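Local coordinates for protein probable acetyltransferases (Chromobacterium violaceum, PDB 3PZJ) that probably transfers acetyl groups as a member of the GNAT family, perhaps to the N-terminal serine or alanine of proteins, at residues I120-V125 with C156-D161; G180-A185 with T195-M200. One frame throughout, in Å; residues are numbered along the deposited sequence. Where two conformers were deposited one is given.

Contact 1. Residues I120-V125 with C156-D161. With EDO (1,2-ethanediol), chain D.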
# COMPACT_ATOMS: atom_id res chain seq x y z
N ILE A 120 9.11 3.04 0.66
CA ILE A 120 9.11 2.59 2.06
C ILE A 120 8.23 3.54 2.88
O ILE A 120 7.95 4.65 2.39
CB ILE A 120 10.56 2.52 2.60
CG1 ILE A 120 10.65 1.66 3.84
CG2 ILE A 120 11.22 3.92 2.70
CD1 ILE A 120 12.15 1.04 4.08
N GLU A 121 7.85 3.11 4.09
CA GLU A 121 7.03 3.91 4.99
C GLU A 121 7.72 3.93 6.35
O GLU A 121 8.15 2.86 6.78
CB GLU A 121 5.69 3.28 5.08
CG GLU A 121 4.70 4.01 6.01
CD GLU A 121 3.37 3.28 6.11
OE1 GLU A 121 2.95 2.51 5.23
OE2 GLU A 121 2.76 3.45 7.18
N ILE A 122 7.95 5.12 6.96
CA ILE A 122 8.37 5.20 8.36
C ILE A 122 7.09 5.13 9.18
O ILE A 122 6.19 5.90 8.96
CB ILE A 122 9.19 6.48 8.63
CG1 ILE A 122 10.59 6.29 8.06
CG2 ILE A 122 9.32 6.78 10.10
CD1 ILE A 122 11.37 7.55 7.84
N GLY A 123 7.03 4.17 10.07
CA GLY A 123 5.92 3.98 10.94
C GLY A 123 6.25 3.32 12.24
O GLY A 123 7.41 3.28 12.63
N HIS A 124 5.19 2.90 12.91
CA HIS A 124 5.22 2.39 14.23
C HIS A 124 6.01 3.32 15.13
O HIS A 124 6.77 2.88 16.01
CB HIS A 124 5.85 0.97 14.21
CG HIS A 124 4.96 -0.06 13.61
ND1 HIS A 124 5.33 -0.76 12.49
CD2 HIS A 124 3.74 -0.54 13.97
CE1 HIS A 124 4.35 -1.59 12.14
NE2 HIS A 124 3.37 -1.47 13.01
N VAL A 125 5.71 4.62 15.02
CA VAL A 125 6.41 5.60 15.81
C VAL A 125 5.78 5.66 17.17
O VAL A 125 4.60 6.11 17.34
CB VAL A 125 6.39 6.99 15.17
CG1 VAL A 125 7.07 8.10 16.09
CG2 VAL A 125 6.91 6.97 13.74
N CYS A 156 9.73 7.99 0.78
CA CYS A 156 9.58 7.65 2.15
C CYS A 156 8.17 8.11 2.65
O CYS A 156 8.05 9.29 2.51
CB CYS A 156 10.68 8.17 3.07
SG CYS A 156 12.26 7.30 2.92
N GLU A 157 7.21 7.29 3.03
CA GLU A 157 5.91 7.77 3.43
C GLU A 157 5.86 7.97 4.92
O GLU A 157 6.61 7.37 5.65
CB GLU A 157 4.82 6.78 3.07
CG GLU A 157 4.47 6.78 1.71
CD GLU A 157 3.33 5.85 1.38
OE1 GLU A 157 2.94 5.88 0.25
OE2 GLU A 157 2.85 5.14 2.23
N TRP A 158 4.93 8.79 5.34
CA TRP A 158 4.48 8.90 6.70
C TRP A 158 2.97 8.91 6.60
O TRP A 158 2.41 9.65 5.86
CB TRP A 158 4.99 10.17 7.36
CG TRP A 158 4.60 10.41 8.80
CD1 TRP A 158 3.36 10.67 9.28
CD2 TRP A 158 5.47 10.46 9.92
NE1 TRP A 158 3.40 10.86 10.62
CE2 TRP A 158 4.69 10.74 11.04
CE3 TRP A 158 6.83 10.30 10.08
CZ2 TRP A 158 5.23 10.86 12.30
CZ3 TRP A 158 7.35 10.41 11.33
CH2 TRP A 158 6.56 10.69 12.41
N ARG A 159 2.34 8.02 7.35
CA ARG A 159 0.87 7.90 7.36
C ARG A 159 0.29 8.03 8.79
O ARG A 159 0.91 7.61 9.78
CB ARG A 159 0.40 6.56 6.84
CG ARG A 159 0.65 6.33 5.42
CD ARG A 159 0.08 5.00 4.89
NE ARG A 159 0.38 4.93 3.46
CZ ARG A 159 -0.41 4.39 2.55
NH1 ARG A 159 -0.00 4.32 1.29
NH2 ARG A 159 -1.54 3.85 2.92
N CYS A 160 -0.90 8.61 8.91
CA CYS A 160 -1.58 8.69 10.22
C CYS A 160 -3.07 8.78 10.12
O CYS A 160 -3.65 9.06 9.11
CB CYS A 160 -1.02 9.85 11.07
SG CYS A 160 -1.40 11.46 10.47
N ASP A 161 -3.72 8.44 11.22
CA ASP A 161 -5.16 8.63 11.33
C ASP A 161 -5.40 10.09 11.23
O ASP A 161 -4.69 10.90 11.80
CB ASP A 161 -5.67 8.02 12.65
CG ASP A 161 -7.20 8.04 12.79
OD1 ASP A 161 -7.81 9.14 12.68
OD2 ASP A 161 -7.75 6.94 13.08
C1 EDO D . 1.86 2.40 13.11
O1 EDO D . 1.93 3.04 14.36
C2 EDO D . 2.06 3.43 12.03
O2 EDO D . 2.81 2.79 11.03
O HOH W 1 3.25 2.58 2.38
O HOH W 2 3.57 6.04 8.96
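Glu121 lays its extended side chain across that of Arg159 at about a right angle, its OE1 3.8 Å from Arg159 CD and its carboxylate only 16° from the guanidinium plane. OE1 stands well out of that plane, so its long salt bridge to NE is one of charge alone; Arg111 pairs with the same oxygen. Arg159 gives NE to Glu157 OE2 instead, 2.8 Å away and from above the carboxylate plane, while NH1 adds only weak bonds to that carboxylate. The two glutamates bring like charges close, OE1 of Glu121 and OE2 of Glu157 being 4.0 Å apart; a water donating to both, with Arg111, Arg155 and Arg159, probably eases the repulsion. The backbones are parallel neighbours of a beta-alpha-beta unit, the crossover being helix 135-150, in the GNAT sheet. Glu157 N bonds to Ile120 O (2.8 Å), on a lone pair, and Ile122 N to Glu157 O (2.9 Å). Apolar residues suit the face of Ile120, Ile122, Cys156 and Trp158, which lies under helices 135-150 and 165-174. Further along the strands part; a water links Ile122 O to Arg159 N, yet Val125 CG2 still touches Trp158 CH2 at 4.0 Å, while the indole NE1 bonds to Ser167.

Contact 2. Residues G180-A185 with T195-M200; sequences GTLRQA and THVFSM
Thr181 and His196 carry the one side-chain hydrogen bond between 180-185 and 195-200: OG1 and ND1 are 2.8 Å apart, and the proton may sit on either atom. The two side chains lie side by side and point the same way, with the hydroxyl at the edge of the imidazole, near its plane; Phe178 meets the same ring edge-to-face. Thr181 sets OG1 anti to its own carbonyl carbon (chi1 -57°). Backbone bonds join the strands as an antiparallel beta hairpin, 177-188 with 191-201. Leu182 and Thr195 exchange two bonds of 2.9 Å, N of each to O of the other; Val197 N reaches Gly180 O at 2.8 Å, nearly along the C=O axis, whereas the return bond from Gly180 N to Val197 O is weak. Gly180 suits its extended backbone (phi 165°), where a side chain would jam against the preceding carbonyl oxygen. On the face of Leu182, Thr195 and Val197, opposite Thr181 and His196, Leu182 and Val197 pack together, CD2 on CG2 in the conformer given. Beyond the corner at 183 and 184, Ala185 brings its small CB to 3.7 Å from Thr195 OG1, a hydroxyl bonded to Arg193. Arg183 instead forms salt bridges to Glu179 and Glu204 of the second subunit.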
# COMPACT_ATOMS: atom_id res chain seq x y z
N GLY A 180 -2.49 13.52 0.33
CA GLY A 180 -3.93 13.39 0.33
C GLY A 180 -4.38 12.47 1.45
O GLY A 180 -3.54 11.99 2.24
N THR A 181 -5.69 12.26 1.50
CA THR A 181 -6.33 11.48 2.51
C THR A 181 -7.15 10.35 1.91
O THR A 181 -7.98 10.56 1.08
CB THR A 181 -7.26 12.34 3.37
OG1 THR A 181 -6.55 13.42 3.95
CG2 THR A 181 -7.92 11.50 4.44
N LEU A 182 -6.85 9.16 2.37
CA LEU A 182 -7.52 7.94 2.01
C LEU A 182 -8.75 7.78 2.93
O LEU A 182 -8.63 7.38 4.11
CB LEU A 182 -6.57 6.76 2.12
CG LEU A 182 -5.64 6.43 0.96
CD1 LEU A 182 -5.29 7.63 0.08
CD2 LEU A 182 -4.42 5.61 1.44
N ARG A 183 -9.94 8.08 2.39
CA ARG A 183 -11.11 8.10 3.16
C ARG A 183 -11.62 6.68 3.43
O ARG A 183 -11.68 5.88 2.52
CB ARG A 183 -12.19 8.90 2.44
CG ARG A 183 -11.74 10.34 1.95
CD ARG A 183 -12.80 10.89 0.99
NE ARG A 183 -12.92 9.96 -0.14
CZ ARG A 183 -13.98 9.89 -0.93
NH1 ARG A 183 -15.01 10.72 -0.75
NH2 ARG A 183 -14.00 9.01 -1.94
N GLN A 184 -12.13 6.44 4.64
CA GLN A 184 -12.60 5.11 5.07
C GLN A 184 -11.59 4.00 4.69
O GLN A 184 -11.97 2.90 4.26
CB GLN A 184 -14.00 4.76 4.51
CG GLN A 184 -15.00 5.87 4.84
CD GLN A 184 -16.45 5.54 4.51
OE1 GLN A 184 -16.77 4.55 3.84
NE2 GLN A 184 -17.33 6.41 4.94
N ALA A 185 -10.33 4.27 4.98
CA ALA A 185 -9.25 3.36 4.63
C ALA A 185 -9.27 2.15 5.53
O ALA A 185 -9.01 0.99 5.09
CB ALA A 185 -7.90 4.10 4.75
N THR A 195 -7.03 7.94 6.46
CA THR A 195 -5.61 8.03 6.58
C THR A 195 -4.99 9.17 5.80
O THR A 195 -5.14 9.22 4.65
CB THR A 195 -4.96 6.75 6.07
OG1 THR A 195 -5.33 5.69 6.92
CG2 THR A 195 -3.46 6.92 6.04
N HIS A 196 -4.26 10.04 6.46
CA HIS A 196 -3.47 11.03 5.75
C HIS A 196 -2.17 10.40 5.26
O HIS A 196 -1.48 9.67 6.06
CB HIS A 196 -3.06 12.19 6.70
CG HIS A 196 -4.18 13.09 7.16
ND1 HIS A 196 -5.30 13.38 6.42
CD2 HIS A 196 -4.27 13.85 8.30
CE1 HIS A 196 -6.05 14.26 7.08
NE2 HIS A 196 -5.46 14.54 8.23
N VAL A 197 -1.80 10.69 4.01
CA VAL A 197 -0.53 10.23 3.43
C VAL A 197 0.36 11.41 3.14
O VAL A 197 -0.07 12.40 2.49
CB VAL A 197 -0.74 9.39 2.14
CG1 VAL A 197 0.64 8.92 1.57
CG2 VAL A 197 -1.67 8.20 2.40
N PHE A 198 1.57 11.33 3.68
CA PHE A 198 2.61 12.29 3.48
C PHE A 198 3.82 11.58 2.86
O PHE A 198 3.98 10.40 3.07
CB PHE A 198 3.09 12.86 4.80
CG PHE A 198 2.03 13.55 5.61
CD1 PHE A 198 1.90 14.94 5.59
CD2 PHE A 198 1.24 12.83 6.50
CE1 PHE A 198 0.94 15.57 6.38
CE2 PHE A 198 0.30 13.46 7.27
CZ PHE A 198 0.12 14.83 7.18
N SER A 199 4.71 12.30 2.19
CA SER A 199 5.90 11.70 1.63
C SER A 199 7.06 12.64 1.52
O SER A 199 6.89 13.86 1.46
CB SER A 199 5.62 11.09 0.25
OG SER A 199 5.54 12.11 -0.74
N MSE A 200 8.24 12.04 1.47
CA MSE A 200 9.50 12.73 1.23
C MSE A 200 10.28 11.99 0.15
O MSE A 200 10.61 10.81 0.30
CB MSE A 200 10.32 12.80 2.52
CG MSE A 200 11.82 12.64 2.31
SE MSE A 200 12.87 13.97 3.29
CE MSE A 200 11.99 15.58 2.64

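Overall arrangement
Contact 1 closes before contact 2 opens along the chain, and their centres lie 10 Å apart in one mixed sheet. Strands 155-161 and 191-201 are antiparallel neighbours that join them, through probable hydrogen bonds from Phe198 N to Trp158 O and from His196 N to Cys160 O, both 2.9 Å. Across the sheet the order is 119-127, 155-161, 191-201, 177-188: contact 1 lies near the centre of the chain, while contact 2 brings in the strand that is outermost within it. Arg159 of contact 1 also packs against Leu182 of contact 2, in the conformer given. The sheet thus runs from the buried GNAT core out to the hairpin, where the second subunit packs.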